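Local coordinates for protein IroE-like serine hydrolase (Shewanella oneidensis, PDB 3GFF) that probably hydrolyses ester bonds as a serine hydrolase of the alpha/beta-hydrolase type, resembling the siderophore esterase IroE, at residues V79-T84 with K123-S128; Y28-P33 with S131-N136; T69-P74 with Q299-Q304; A200-P205 with Q248-I253; V150-L155 with T170-D175. All coordinates share one frame; numbering follows the deposited sequence.

Interaction 1. Residues V79-T84 with K123-S128; sequences VGIHNT and KELAPS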
# COMPACT_ATOMS: atom_id res chain seq x y z
N VAL A 79 0.11 -16.48 5.31
CA VAL A 79 -0.97 -17.17 5.99
C VAL A 79 -1.87 -16.15 6.69
O VAL A 79 -1.40 -15.45 7.56
CB VAL A 79 -0.45 -18.19 7.02
CG1 VAL A 79 -1.63 -18.87 7.73
CG2 VAL A 79 0.36 -19.23 6.31
N GLY A 80 -3.14 -16.05 6.27
CA GLY A 80 -4.13 -15.17 6.91
C GLY A 80 -5.03 -15.99 7.84
O GLY A 80 -5.66 -16.96 7.41
N ILE A 81 -5.09 -15.62 9.11
CA ILE A 81 -5.88 -16.38 10.08
C ILE A 81 -7.22 -15.69 10.34
O ILE A 81 -7.27 -14.54 10.75
CB ILE A 81 -5.08 -16.60 11.41
CG1 ILE A 81 -3.70 -17.17 11.09
CG2 ILE A 81 -5.82 -17.58 12.39
CD1 ILE A 81 -2.83 -17.30 12.30
N HIS A 82 -8.33 -16.38 10.10
CA HIS A 82 -9.61 -15.75 10.36
C HIS A 82 -9.95 -15.89 11.82
O HIS A 82 -9.50 -16.81 12.47
CB HIS A 82 -10.75 -16.33 9.54
CG HIS A 82 -10.55 -16.19 8.08
ND1 HIS A 82 -11.41 -16.74 7.17
CD2 HIS A 82 -9.55 -15.62 7.37
CE1 HIS A 82 -10.98 -16.47 5.95
NE2 HIS A 82 -9.85 -15.80 6.04
N ASN A 83 -10.77 -14.95 12.28
CA ASN A 83 -11.30 -14.95 13.62
C ASN A 83 -12.63 -15.70 13.76
O ASN A 83 -13.39 -15.89 12.81
CB ASN A 83 -11.55 -13.52 14.08
CG ASN A 83 -10.31 -12.82 14.49
OD1 ASN A 83 -9.56 -13.33 15.32
ND2 ASN A 83 -10.09 -11.63 13.98
N THR A 84 -12.86 -16.16 14.98
CA THR A 84 -14.15 -16.69 15.37
C THR A 84 -14.48 -15.73 16.54
O THR A 84 -15.15 -14.71 16.34
CB THR A 84 -14.06 -18.15 15.76
OG1 THR A 84 -13.23 -18.28 16.91
CG2 THR A 84 -13.47 -18.98 14.60
N LYS A 123 0.86 -25.43 18.10
CA LYS A 123 0.62 -26.84 18.28
C LYS A 123 -0.21 -27.44 17.14
O LYS A 123 -0.06 -28.61 16.87
CB LYS A 123 -0.02 -27.11 19.65
CG LYS A 123 0.84 -26.65 20.83
CD LYS A 123 2.08 -27.51 21.02
CE LYS A 123 2.80 -27.19 22.38
NZ LYS A 123 4.02 -28.05 22.62
N GLU A 124 -1.02 -26.63 16.47
CA GLU A 124 -1.86 -27.12 15.39
C GLU A 124 -1.64 -26.44 14.04
O GLU A 124 -1.23 -27.10 13.08
CB GLU A 124 -3.31 -27.01 15.80
CG GLU A 124 -3.64 -27.78 17.07
CD GLU A 124 -5.04 -27.53 17.60
OE1 GLU A 124 -5.57 -26.42 17.47
OE2 GLU A 124 -5.62 -28.45 18.19
N LEU A 125 -1.87 -25.14 13.95
CA LEU A 125 -1.75 -24.47 12.66
C LEU A 125 -0.33 -24.53 12.01
O LEU A 125 -0.19 -25.04 10.89
CB LEU A 125 -2.29 -23.04 12.72
CG LEU A 125 -2.37 -22.28 11.37
CD1 LEU A 125 -3.33 -22.92 10.38
CD2 LEU A 125 -2.75 -20.80 11.59
N ALA A 126 0.71 -24.04 12.68
CA ALA A 126 2.03 -24.04 12.04
C ALA A 126 2.52 -25.47 11.62
O ALA A 126 2.96 -25.69 10.49
CB ALA A 126 3.08 -23.26 12.88
N PRO A 127 2.44 -26.44 12.51
CA PRO A 127 2.84 -27.77 12.06
C PRO A 127 2.12 -28.23 10.78
O PRO A 127 2.72 -28.91 9.94
CB PRO A 127 2.47 -28.67 13.25
CG PRO A 127 2.46 -27.77 14.42
CD PRO A 127 2.10 -26.41 13.95
N SER A 128 0.85 -27.87 10.64
CA SER A 128 0.03 -28.28 9.49
C SER A 128 0.50 -27.61 8.18
O SER A 128 0.62 -28.27 7.15
CB SER A 128 -1.45 -27.96 9.75
OG SER A 128 -2.23 -28.29 8.64
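L125 overlaps the end of I81: its CD2 methyl lies 3.6 Å from I81 CD1 and 3.8 Å from I81 CG1. The two side chains meet tip to tip, L125 reaching from helix 114-132 and I81 from the last residue of strand 77-81. L125 holds its CG opposite the backbone N (chi1 -173°), which aims the branched end at the strand, while I81 is extended at chi2 and presents its terminal methyl. V79, two residues back and on the same face of the strand, adds a looser touch, its CG1 being 4.5 Å from L125 CD2. The helix is irregular here: it widens to a pi-type turn at K123-L125 and kinks at P127, whose ring nitrogen makes no bond to the preceding turn. S128 N resumes the pattern with a bond to E124 O (3.3 Å). From this turn the E124 carboxylate hydrogen-bonds S19 OG and L21 N of the first beta hairpin. Around the leucine, Y28 and F120 complete the packing, F120 and I121 also touch I81, and I129 covers V79. The contact thus joins a helix flanking the central sheet to a strand within it, the layering expected of an alpha/beta hydrolase. All three touching residues are buried and meet by methyl and methylene groups, so dispersion and the exclusion of water hold them, with shape rather than bond direction setting how they fit.

Interaction 2. Residues Y28-P33 with S131-N136; sequences YVIALP and SQLRTN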
# COMPACT_ATOMS: atom_id res chain seq x y z
N TYR A 28 -8.62 -20.43 7.54
CA TYR A 28 -7.48 -19.64 7.17
C TYR A 28 -7.25 -19.66 5.66
O TYR A 28 -7.78 -20.52 4.96
CB TYR A 28 -6.23 -20.09 7.94
CG TYR A 28 -5.70 -21.46 7.63
CD1 TYR A 28 -6.17 -22.57 8.30
CD2 TYR A 28 -4.70 -21.64 6.69
CE1 TYR A 28 -5.65 -23.82 8.05
CE2 TYR A 28 -4.18 -22.87 6.43
CZ TYR A 28 -4.65 -23.96 7.12
OH TYR A 28 -4.17 -25.22 6.85
N VAL A 29 -6.47 -18.70 5.19
CA VAL A 29 -6.14 -18.56 3.77
C VAL A 29 -4.62 -18.56 3.58
O VAL A 29 -3.88 -18.05 4.41
CB VAL A 29 -6.74 -17.26 3.17
CG1 VAL A 29 -8.23 -17.39 2.91
CG2 VAL A 29 -6.44 -16.05 4.09
N ILE A 30 -4.16 -19.17 2.49
CA ILE A 30 -2.73 -19.25 2.14
C ILE A 30 -2.48 -18.62 0.76
O ILE A 30 -3.22 -18.91 -0.16
CB ILE A 30 -2.29 -20.73 1.97
CG1 ILE A 30 -2.43 -21.53 3.26
CG2 ILE A 30 -0.85 -20.84 1.47
CD1 ILE A 30 -2.00 -22.99 3.10
N ALA A 31 -1.47 -17.77 0.62
CA ALA A 31 -1.04 -17.22 -0.66
C ALA A 31 0.38 -17.75 -0.82
O ALA A 31 1.21 -17.58 0.09
CB ALA A 31 -1.04 -15.67 -0.66
N LEU A 32 0.64 -18.44 -1.93
CA LEU A 32 1.95 -19.00 -2.21
C LEU A 32 2.72 -17.98 -3.06
O LEU A 32 2.15 -17.28 -3.88
CB LEU A 32 1.82 -20.36 -2.94
CG LEU A 32 1.22 -21.53 -2.16
CD1 LEU A 32 1.07 -22.72 -3.07
CD2 LEU A 32 2.08 -21.92 -0.92
N PRO A 33 4.04 -17.88 -2.87
CA PRO A 33 4.76 -16.93 -3.67
C PRO A 33 4.79 -17.34 -5.12
O PRO A 33 4.59 -18.52 -5.46
CB PRO A 33 6.18 -16.97 -3.07
CG PRO A 33 6.30 -18.26 -2.49
CD PRO A 33 4.93 -18.63 -1.97
N SER A 131 3.95 -28.99 7.23
CA SER A 131 3.92 -30.34 6.68
C SER A 131 3.41 -30.31 5.24
O SER A 131 3.68 -31.23 4.51
CB SER A 131 3.07 -31.30 7.52
OG SER A 131 1.67 -31.13 7.29
N GLN A 132 2.67 -29.26 4.87
CA GLN A 132 2.12 -29.09 3.53
C GLN A 132 3.01 -28.23 2.60
O GLN A 132 3.08 -28.48 1.39
CB GLN A 132 0.72 -28.45 3.60
CG GLN A 132 -0.30 -29.36 4.29
CD GLN A 132 -1.64 -28.70 4.59
OE1 GLN A 132 -1.84 -27.48 4.41
NE2 GLN A 132 -2.61 -29.53 5.04
N LEU A 133 3.66 -27.23 3.17
CA LEU A 133 4.50 -26.35 2.36
C LEU A 133 5.99 -26.35 2.75
O LEU A 133 6.37 -26.75 3.85
CB LEU A 133 3.95 -24.93 2.44
CG LEU A 133 2.45 -24.67 2.18
CD1 LEU A 133 2.12 -23.24 2.64
CD2 LEU A 133 2.02 -24.88 0.74
N ARG A 134 6.81 -25.88 1.82
CA ARG A 134 8.25 -25.77 2.03
C ARG A 134 8.57 -24.44 2.70
O ARG A 134 8.65 -23.38 2.04
CB ARG A 134 9.00 -25.91 0.71
CG ARG A 134 8.77 -27.28 0.02
CD ARG A 134 9.69 -27.42 -1.23
NE ARG A 134 9.67 -26.19 -2.02
CZ ARG A 134 8.80 -25.90 -2.99
NH1 ARG A 134 7.90 -26.77 -3.39
NH2 ARG A 134 8.87 -24.73 -3.59
N THR A 135 8.71 -24.51 4.03
CA THR A 135 8.99 -23.35 4.86
C THR A 135 10.45 -23.39 5.31
O THR A 135 11.00 -24.47 5.53
CB THR A 135 8.06 -23.33 6.07
OG1 THR A 135 8.37 -24.43 6.95
CG2 THR A 135 6.60 -23.41 5.58
N ASN A 136 11.05 -22.23 5.49
CA ASN A 136 12.50 -22.13 5.77
C ASN A 136 12.95 -21.80 7.19
O ASN A 136 14.14 -21.54 7.40
CB ASN A 136 13.15 -21.15 4.79
CG ASN A 136 12.87 -19.69 5.11
OD1 ASN A 136 12.35 -19.36 6.18
ND2 ASN A 136 13.28 -18.79 4.20
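I30 sets its CG2 branch opposite the backbone N and L133 its CG opposite the carbonyl carbon (chi1 -50°), which brings the two side chains together tip to tip, I30 CG2 lying 4.0 Å from L133 CD1. L32, two residues on and on the same face of the chain, meets L133 at a slant. Its CD2 sits 3.4 Å from L133 CD2, tighter than ordinary van der Waals contact, and 3.8 Å from L133 CD1. L133 is therefore shared: CD1 touches both I30 and L32, whereas CD2 presses on L32. At the other end Y28 takes the less common torsion that sets its ring between backbone N and carbonyl carbon (chi1 67°), and the hydroxyl reaches toward the extended Q132. Y28 OH and Q132 OE1 stay 4.1 Å apart, too far for a hydrogen bond, so the two polar ends lie near each other without bonding, beside the apolar centre. Y28 and I30 are buried, whereas Q132 is exposed. In the fold, strand 24-31 lies between strands 12-19 and 77-81, pairing antiparallel with both. The end of helix 114-132 passes over this edge of the sheet, L125, S128 and I129 packing on Y28, and R134 then pairs through its backbone with Y43 of strand 43-48.

Interaction 3. Residues T69-P74 with Q299-Q304; sequences TMPQIP and QQYLEQ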
# COMPACT_ATOMS: atom_id res chain seq x y z
N THR A 69 12.09 -7.59 -11.27
CA THR A 69 13.52 -7.83 -11.38
C THR A 69 14.34 -7.21 -10.26
O THR A 69 15.50 -7.59 -10.05
CB THR A 69 14.01 -7.36 -12.77
OG1 THR A 69 13.35 -6.15 -13.13
CG2 THR A 69 13.68 -8.41 -13.83
N MSE A 70 13.72 -6.29 -9.51
CA MSE A 70 14.37 -5.64 -8.36
C MSE A 70 13.42 -5.66 -7.18
O MSE A 70 13.02 -4.59 -6.68
CB MSE A 70 14.70 -4.20 -8.70
CG MSE A 70 15.44 -4.02 -9.97
SE MSE A 70 15.57 -2.13 -10.34
CE MSE A 70 16.72 -1.68 -8.60
N PRO A 71 13.07 -6.88 -6.70
CA PRO A 71 12.11 -7.01 -5.62
C PRO A 71 12.59 -6.32 -4.34
O PRO A 71 13.78 -6.35 -4.03
CB PRO A 71 11.95 -8.52 -5.46
CG PRO A 71 13.15 -9.13 -6.08
CD PRO A 71 13.59 -8.18 -7.15
N GLN A 72 11.66 -5.70 -3.63
CA GLN A 72 11.97 -4.93 -2.44
C GLN A 72 12.01 -5.82 -1.22
O GLN A 72 12.70 -5.51 -0.24
CB GLN A 72 10.94 -3.80 -2.28
CG GLN A 72 10.92 -2.87 -3.49
CD GLN A 72 12.23 -2.14 -3.70
OE1 GLN A 72 12.66 -1.36 -2.84
NE2 GLN A 72 12.87 -2.37 -4.83
N ILE A 73 11.25 -6.91 -1.24
CA ILE A 73 11.33 -7.86 -0.16
C ILE A 73 11.44 -9.22 -0.83
O ILE A 73 11.17 -9.32 -2.02
CB ILE A 73 10.15 -7.73 0.83
CG1 ILE A 73 8.82 -8.07 0.16
CG2 ILE A 73 10.10 -6.33 1.45
CD1 ILE A 73 7.63 -8.03 1.12
N PRO A 74 11.87 -10.26 -0.09
CA PRO A 74 11.91 -11.58 -0.71
C PRO A 74 10.51 -12.20 -0.83
O PRO A 74 9.52 -11.67 -0.28
CB PRO A 74 12.81 -12.38 0.22
CG PRO A 74 12.80 -11.70 1.50
CD PRO A 74 12.34 -10.28 1.30
N GLN A 299 16.97 -18.62 -3.59
CA GLN A 299 17.35 -19.27 -4.86
C GLN A 299 16.82 -18.53 -6.11
O GLN A 299 17.54 -18.38 -7.10
CB GLN A 299 16.82 -20.71 -4.88
CG GLN A 299 17.65 -21.68 -5.73
CD GLN A 299 18.81 -22.30 -4.95
OE1 GLN A 299 18.77 -22.40 -3.70
NE2 GLN A 299 19.83 -22.77 -5.68
N GLN A 300 15.55 -18.09 -6.10
CA GLN A 300 14.96 -17.32 -7.23
C GLN A 300 15.70 -16.03 -7.49
O GLN A 300 15.95 -15.66 -8.63
CB GLN A 300 13.52 -16.85 -6.94
CG GLN A 300 12.45 -17.86 -7.02
CD GLN A 300 11.11 -17.25 -6.75
OE1 GLN A 300 10.77 -16.20 -7.31
NE2 GLN A 300 10.31 -17.92 -5.90
N TYR A 301 15.95 -15.31 -6.39
CA TYR A 301 16.63 -14.02 -6.38
C TYR A 301 18.01 -14.14 -7.00
O TYR A 301 18.36 -13.35 -7.85
CB TYR A 301 16.68 -13.48 -4.93
CG TYR A 301 17.29 -12.10 -4.76
CD1 TYR A 301 16.82 -11.01 -5.51
CD2 TYR A 301 18.30 -11.87 -3.82
CE1 TYR A 301 17.36 -9.74 -5.34
CE2 TYR A 301 18.85 -10.60 -3.65
CZ TYR A 301 18.37 -9.54 -4.41
OH TYR A 301 18.90 -8.29 -4.25
N LEU A 302 18.77 -15.13 -6.57
CA LEU A 302 20.10 -15.36 -7.13
C LEU A 302 20.01 -15.60 -8.62
O LEU A 302 20.76 -15.01 -9.38
CB LEU A 302 20.78 -16.57 -6.48
CG LEU A 302 21.26 -16.44 -5.05
CD1 LEU A 302 22.03 -17.69 -4.75
CD2 LEU A 302 22.13 -15.19 -4.89
N GLU A 303 19.08 -16.46 -9.02
CA GLU A 303 18.85 -16.78 -10.43
C GLU A 303 18.47 -15.51 -11.23
O GLU A 303 18.86 -15.37 -12.39
CB GLU A 303 17.79 -17.87 -10.58
N GLN A 304 17.72 -14.60 -10.60
CA GLN A 304 17.37 -13.32 -11.24
C GLN A 304 18.64 -12.52 -11.46
O GLN A 304 18.87 -12.02 -12.56
CB GLN A 304 16.42 -12.49 -10.37
CG GLN A 304 15.03 -13.08 -10.12
CD GLN A 304 14.21 -12.23 -9.14
OE1 GLN A 304 14.61 -11.12 -8.80
NE2 GLN A 304 13.07 -12.76 -8.70
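The polar bond nearest this contact lies within the loop that brings P71 to Q304: Q72 NE2 donates to the carbonyl O of M70, a selenomethionine, over 2.9 Å. It is somewhat bent (141° at the hydrogen), and the donor stands 21° out of the carbonyl plane. The bond spans P71 and closes a local bend of the loop, while Q72 OE1 accepts from R260. Across the contact, the extended side chain of Q304 slides past the proline in the opposite direction. Its modelled OE1 rests 3.5 Å from P71 CD and 3.7 Å from P71 CG. The same oxygen lies 3.8 Å from T69 O, two acceptors with nothing to share. Y301, one helical turn earlier, holds its ring carbon opposite the backbone N (chi1 -177°), which swings the ring toward the loop. Its CD1 comes within 4.2 Å of P71 CG, obliquely to the ring, and its hydroxyl is engaged by I268 N. The proline thus fits against an aromatic ring and an amide at the surface, joining the loop before strand 77-81 to the start of helix 299-311. M70 turns away and packs on T246 of the second subunit. Chemically the join is modest: adhesion comes from van der Waals contact of the proline ring with the tyrosine and the amide oxygen, and as modelled Q304 OE1 is covered without any hydrogen-bond partner, a probable small cost.

Interaction 4. Residues A200-P205 with Q248-I253; sequences AIANNP and QSVSHI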
# COMPACT_ATOMS: atom_id res chain seq x y z
N ALA A 200 4.26 0.17 14.74
CA ALA A 200 3.70 1.29 13.96
C ALA A 200 2.84 1.99 14.99
O ALA A 200 2.12 1.32 15.74
CB ALA A 200 2.83 0.82 12.76
N ILE A 201 2.90 3.32 15.02
CA ILE A 201 2.14 4.09 15.98
C ILE A 201 1.39 5.19 15.23
O ILE A 201 2.03 6.09 14.67
CB ILE A 201 3.04 4.73 17.09
CG1 ILE A 201 3.90 3.66 17.76
CG2 ILE A 201 2.17 5.47 18.14
CD1 ILE A 201 4.99 4.18 18.75
N ALA A 202 0.06 5.10 15.21
CA ALA A 202 -0.78 6.07 14.51
C ALA A 202 -1.18 7.25 15.42
O ALA A 202 -0.74 7.34 16.55
CB ALA A 202 -2.02 5.37 13.91
N ASN A 203 -2.03 8.14 14.90
CA ASN A 203 -2.50 9.33 15.60
C ASN A 203 -4.05 9.37 15.68
O ASN A 203 -4.68 10.32 15.19
CB ASN A 203 -1.94 10.56 14.87
CG ASN A 203 -2.16 11.88 15.64
OD1 ASN A 203 -2.33 11.88 16.84
ND2 ASN A 203 -2.17 13.00 14.93
N ASN A 204 -4.67 8.34 16.25
CA ASN A 204 -6.15 8.24 16.30
C ASN A 204 -6.69 9.26 17.32
O ASN A 204 -6.16 9.32 18.45
CB ASN A 204 -6.59 6.85 16.71
CG ASN A 204 -8.02 6.52 16.30
OD1 ASN A 204 -8.34 6.50 15.11
ND2 ASN A 204 -8.87 6.20 17.27
N PRO A 205 -7.69 10.08 16.93
CA PRO A 205 -8.27 11.07 17.86
C PRO A 205 -9.10 10.46 18.98
O PRO A 205 -9.44 11.14 19.95
CB PRO A 205 -9.15 11.92 16.96
CG PRO A 205 -9.49 10.99 15.80
CD PRO A 205 -8.30 10.16 15.59
N GLN A 248 -7.19 2.61 12.33
CA GLN A 248 -7.50 1.66 11.28
C GLN A 248 -6.60 1.81 10.01
O GLN A 248 -6.08 0.81 9.53
CB GLN A 248 -9.01 1.65 10.99
CG GLN A 248 -9.82 0.94 12.13
CD GLN A 248 -9.51 -0.57 12.25
OE1 GLN A 248 -9.22 -1.25 11.27
NE2 GLN A 248 -9.58 -1.09 13.46
N SER A 249 -6.37 3.03 9.52
CA SER A 249 -5.57 3.22 8.27
C SER A 249 -4.08 2.84 8.37
O SER A 249 -3.41 2.68 7.34
CB SER A 249 -5.63 4.65 7.74
OG SER A 249 -4.71 5.51 8.42
N VAL A 250 -3.55 2.75 9.57
CA VAL A 250 -2.12 2.51 9.69
C VAL A 250 -1.72 1.05 9.44
O VAL A 250 -0.53 0.77 9.28
CB VAL A 250 -1.55 3.01 11.05
CG1 VAL A 250 -1.80 1.94 12.16
CG2 VAL A 250 -0.05 3.32 10.91
N SER A 251 -2.70 0.14 9.35
CA SER A 251 -2.40 -1.28 9.11
C SER A 251 -1.60 -1.45 7.84
O SER A 251 -0.60 -2.19 7.81
CB SER A 251 -3.70 -2.14 9.08
OG SER A 251 -4.58 -1.79 8.01
N HIS A 252 -2.00 -0.70 6.82
CA HIS A 252 -1.36 -0.81 5.51
C HIS A 252 0.08 -0.25 5.42
O HIS A 252 1.00 -1.01 5.05
CB HIS A 252 -2.22 -0.15 4.46
CG HIS A 252 -1.83 -0.50 3.05
ND1 HIS A 252 -2.27 -1.64 2.42
CD2 HIS A 252 -1.09 0.17 2.14
CE1 HIS A 252 -1.81 -1.66 1.18
NE2 HIS A 252 -1.09 -0.57 0.98
N ILE A 253 0.24 1.06 5.69
CA ILE A 253 1.56 1.73 5.64
C ILE A 253 2.48 1.18 6.72
O ILE A 253 3.71 1.23 6.58
CB ILE A 253 1.45 3.34 5.70
CG1 ILE A 253 2.71 4.01 5.12
CG2 ILE A 253 1.17 3.86 7.12
CD1 ILE A 253 3.06 3.63 3.62
O HOH W 1 -9.53 4.54 13.03
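V250 packs closely on A202, whereas a few residues away the same segments are joined through water. On the tight side V250 CB lies 3.7 Å from A202 CB, with V250 CG1 at 3.9 Å and CG2 at 4.1 Å, so the alanine methyl faces the branch point of the valine. A chi1 of 82° sets CG1 between the backbone N and carbonyl carbon and leaves CG2 to extend toward A200 CB, 4.2 Å away. On the looser side N204 and Q248 do not touch. A water donates to N204 OD1 (3.1 Å) and accepts from Q248 N (3.1 Å), and N204 OD1 also takes a bond from H247 N. H247, with D169 and S145, matches a Ser-His-Asp triad of alpha/beta hydrolases. V250 touches D169 and A202 N binds its OD1, so this contact probably borders the active site. Strand 195-201 lies between 164-168 and 235-241, pairing parallel with each. Helix 250-263 starts on the face carrying A200 and A202, while I201 turns away to helix 215-230. Beyond V250, helix 51-65 flanks S251 and H252, and H252 meets H252 of the second subunit.

Interaction 5. Residues V150-L155 with T170-D175; sequences VAMEAL and TSLWFD. With IMD (imidazole), chain D.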
# COMPACT_ATOMS: atom_id res chain seq x y z
N VAL A 150 -1.50 -9.84 20.51
CA VAL A 150 -1.08 -11.24 20.30
C VAL A 150 0.44 -11.26 20.05
O VAL A 150 1.17 -12.09 20.62
CB VAL A 150 -1.80 -11.88 19.13
CG1 VAL A 150 -1.23 -13.28 18.87
CG2 VAL A 150 -3.31 -11.92 19.36
N ALA A 151 0.91 -10.35 19.19
CA ALA A 151 2.35 -10.16 18.93
C ALA A 151 3.06 -9.90 20.25
O ALA A 151 4.03 -10.57 20.55
CB ALA A 151 2.60 -9.02 17.95
N MSE A 152 2.55 -8.97 21.06
CA MSE A 152 3.20 -8.62 22.34
C MSE A 152 3.30 -9.81 23.27
O MSE A 152 4.33 -10.01 23.90
CB MSE A 152 2.46 -7.48 23.06
CG MSE A 152 2.52 -6.11 22.36
SE MSE A 152 4.34 -5.60 21.79
CE MSE A 152 4.08 -3.82 21.23
N GLU A 153 2.21 -10.58 23.37
CA GLU A 153 2.15 -11.76 24.25
C GLU A 153 3.08 -12.90 23.75
O GLU A 153 3.75 -13.56 24.53
CB GLU A 153 0.70 -12.19 24.39
CG GLU A 153 0.43 -13.25 25.43
CD GLU A 153 0.75 -12.81 26.86
OE1 GLU A 153 1.15 -11.63 27.09
OE2 GLU A 153 0.61 -13.65 27.73
N ALA A 154 3.15 -13.09 22.45
CA ALA A 154 4.05 -14.07 21.85
C ALA A 154 5.48 -13.70 22.27
O ALA A 154 6.21 -14.55 22.77
CB ALA A 154 3.91 -14.07 20.30
N LEU A 155 5.84 -12.42 22.11
CA LEU A 155 7.14 -11.94 22.56
C LEU A 155 7.22 -12.10 24.08
O LEU A 155 8.12 -12.77 24.58
CB LEU A 155 7.40 -10.47 22.11
CG LEU A 155 8.78 -9.80 22.28
CD1 LEU A 155 9.85 -10.37 21.37
CD2 LEU A 155 8.69 -8.24 22.04
N THR A 170 -0.86 -1.23 18.31
CA THR A 170 -1.28 -2.18 19.36
C THR A 170 -2.25 -1.55 20.37
O THR A 170 -2.01 -0.42 20.83
CB THR A 170 -0.05 -2.66 20.13
OG1 THR A 170 0.88 -3.21 19.18
CG2 THR A 170 -0.41 -3.74 21.21
N SER A 171 -3.32 -2.27 20.69
CA SER A 171 -4.32 -1.83 21.65
C SER A 171 -3.81 -2.06 23.11
O SER A 171 -4.40 -2.84 23.87
CB SER A 171 -5.63 -2.60 21.41
OG SER A 171 -6.10 -2.46 20.06
N LEU A 172 -2.72 -1.39 23.48
CA LEU A 172 -2.10 -1.49 24.80
C LEU A 172 -3.03 -0.97 25.90
O LEU A 172 -2.82 -1.27 27.08
CB LEU A 172 -0.75 -0.74 24.85
CG LEU A 172 0.41 -1.28 23.99
CD1 LEU A 172 1.71 -0.38 24.09
CD2 LEU A 172 0.76 -2.68 24.44
N TRP A 173 -4.02 -0.17 25.53
CA TRP A 173 -5.01 0.30 26.50
C TRP A 173 -5.81 -0.88 27.12
O TRP A 173 -6.35 -0.77 28.25
CB TRP A 173 -5.96 1.31 25.86
CG TRP A 173 -6.73 0.74 24.72
CD1 TRP A 173 -6.42 0.84 23.40
CD2 TRP A 173 -7.93 -0.06 24.79
NE1 TRP A 173 -7.36 0.19 22.64
CE2 TRP A 173 -8.28 -0.39 23.47
CE3 TRP A 173 -8.73 -0.52 25.84
CZ2 TRP A 173 -9.40 -1.15 23.16
CZ3 TRP A 173 -9.83 -1.30 25.54
CH2 TRP A 173 -10.16 -1.60 24.21
N PHE A 174 -5.84 -2.02 26.44
CA PHE A 174 -6.62 -3.12 26.94
C PHE A 174 -6.09 -3.57 28.29
O PHE A 174 -4.89 -3.85 28.44
CB PHE A 174 -6.73 -4.28 25.97
CG PHE A 174 -7.54 -5.40 26.51
CD1 PHE A 174 -8.90 -5.35 26.47
CD2 PHE A 174 -6.93 -6.45 27.15
CE1 PHE A 174 -9.66 -6.36 27.02
CE2 PHE A 174 -7.68 -7.47 27.69
CZ PHE A 174 -9.04 -7.44 27.61
N ASP A 175 -6.98 -3.61 29.28
CA ASP A 175 -6.66 -4.03 30.64
C ASP A 175 -5.44 -3.30 31.17
O ASP A 175 -4.61 -3.90 31.86
CB ASP A 175 -6.51 -5.56 30.71
CG ASP A 175 -6.34 -6.07 32.14
OD1 ASP A 175 -6.74 -5.37 33.08
OD2 ASP A 175 -5.83 -7.19 32.34
N1 IMD D . -8.52 -0.37 19.67
C2 IMD D . -8.11 0.92 19.55
N3 IMD D . -9.10 1.66 18.97
C4 IMD D . -10.15 0.83 18.72
C5 IMD D . -9.78 -0.45 19.17
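The backbone of T170-D175 makes an inverse gamma turn centred on S171 and then a type I beta turn from S171 to F174, closed by F174 N to S171 O at 3.1 Å. In this probable alpha/beta-hydrolase fold it follows D169, likely the acid of the triad, and faces the helix behind the nucleophile elbow. M152, a selenomethionine on that helix, bends at chi2 (-48°) and lays its chain across T170. Its CG is 3.9 Å from T170 CG2, and its terminal methyl CE lies 3.8 Å from T170 OG1. L172, reaching back from the turn, brings CD2 to 4.4 Å from M152 CG, and F223 covers both residues. The contact is buried and mostly apolar, T170 OG1 being the polar atom against the M152 methyl. On the turn itself S171 OG hydrogen-bonds S145 OG, the presumed nucleophile, and also accepts from an imidazole probably derived from the crystallisation liquor. W173 meets the rings of F146 and H216, each nearly perpendicular to it. Imidazole N1 sits in the plane of the W173 ring at its edge, 3.2 Å from W173 NE1, while its hydrogen bond to S171 OG is 3.2 Å long with 150° at the hydrogen.

From the N terminus, Y28-P33 opens interaction 2, T69-P74 opens interaction 3, and V79-T84 opens interaction 1. Interaction 1 closes first, at K123-S128, and is nested in interaction 2, which closes at S131-N136. These two touch through neighbouring strands 24-31 and 77-81 and share helix 114-132. Interaction 5 then closes a short loop from V150-L155 to T170-D175, and interaction 4 follows in series, from A200-P205 to Q248-I253, tying the far side of the same sheet to helix 250-263. Interaction 3 closes last, at Q299-Q304: it encloses interactions 1, 4 and 5, crosses interaction 2, and brings helix 299-311, near the C terminus, back to an early loop. Interactions 3 and 4 both reach the second subunit.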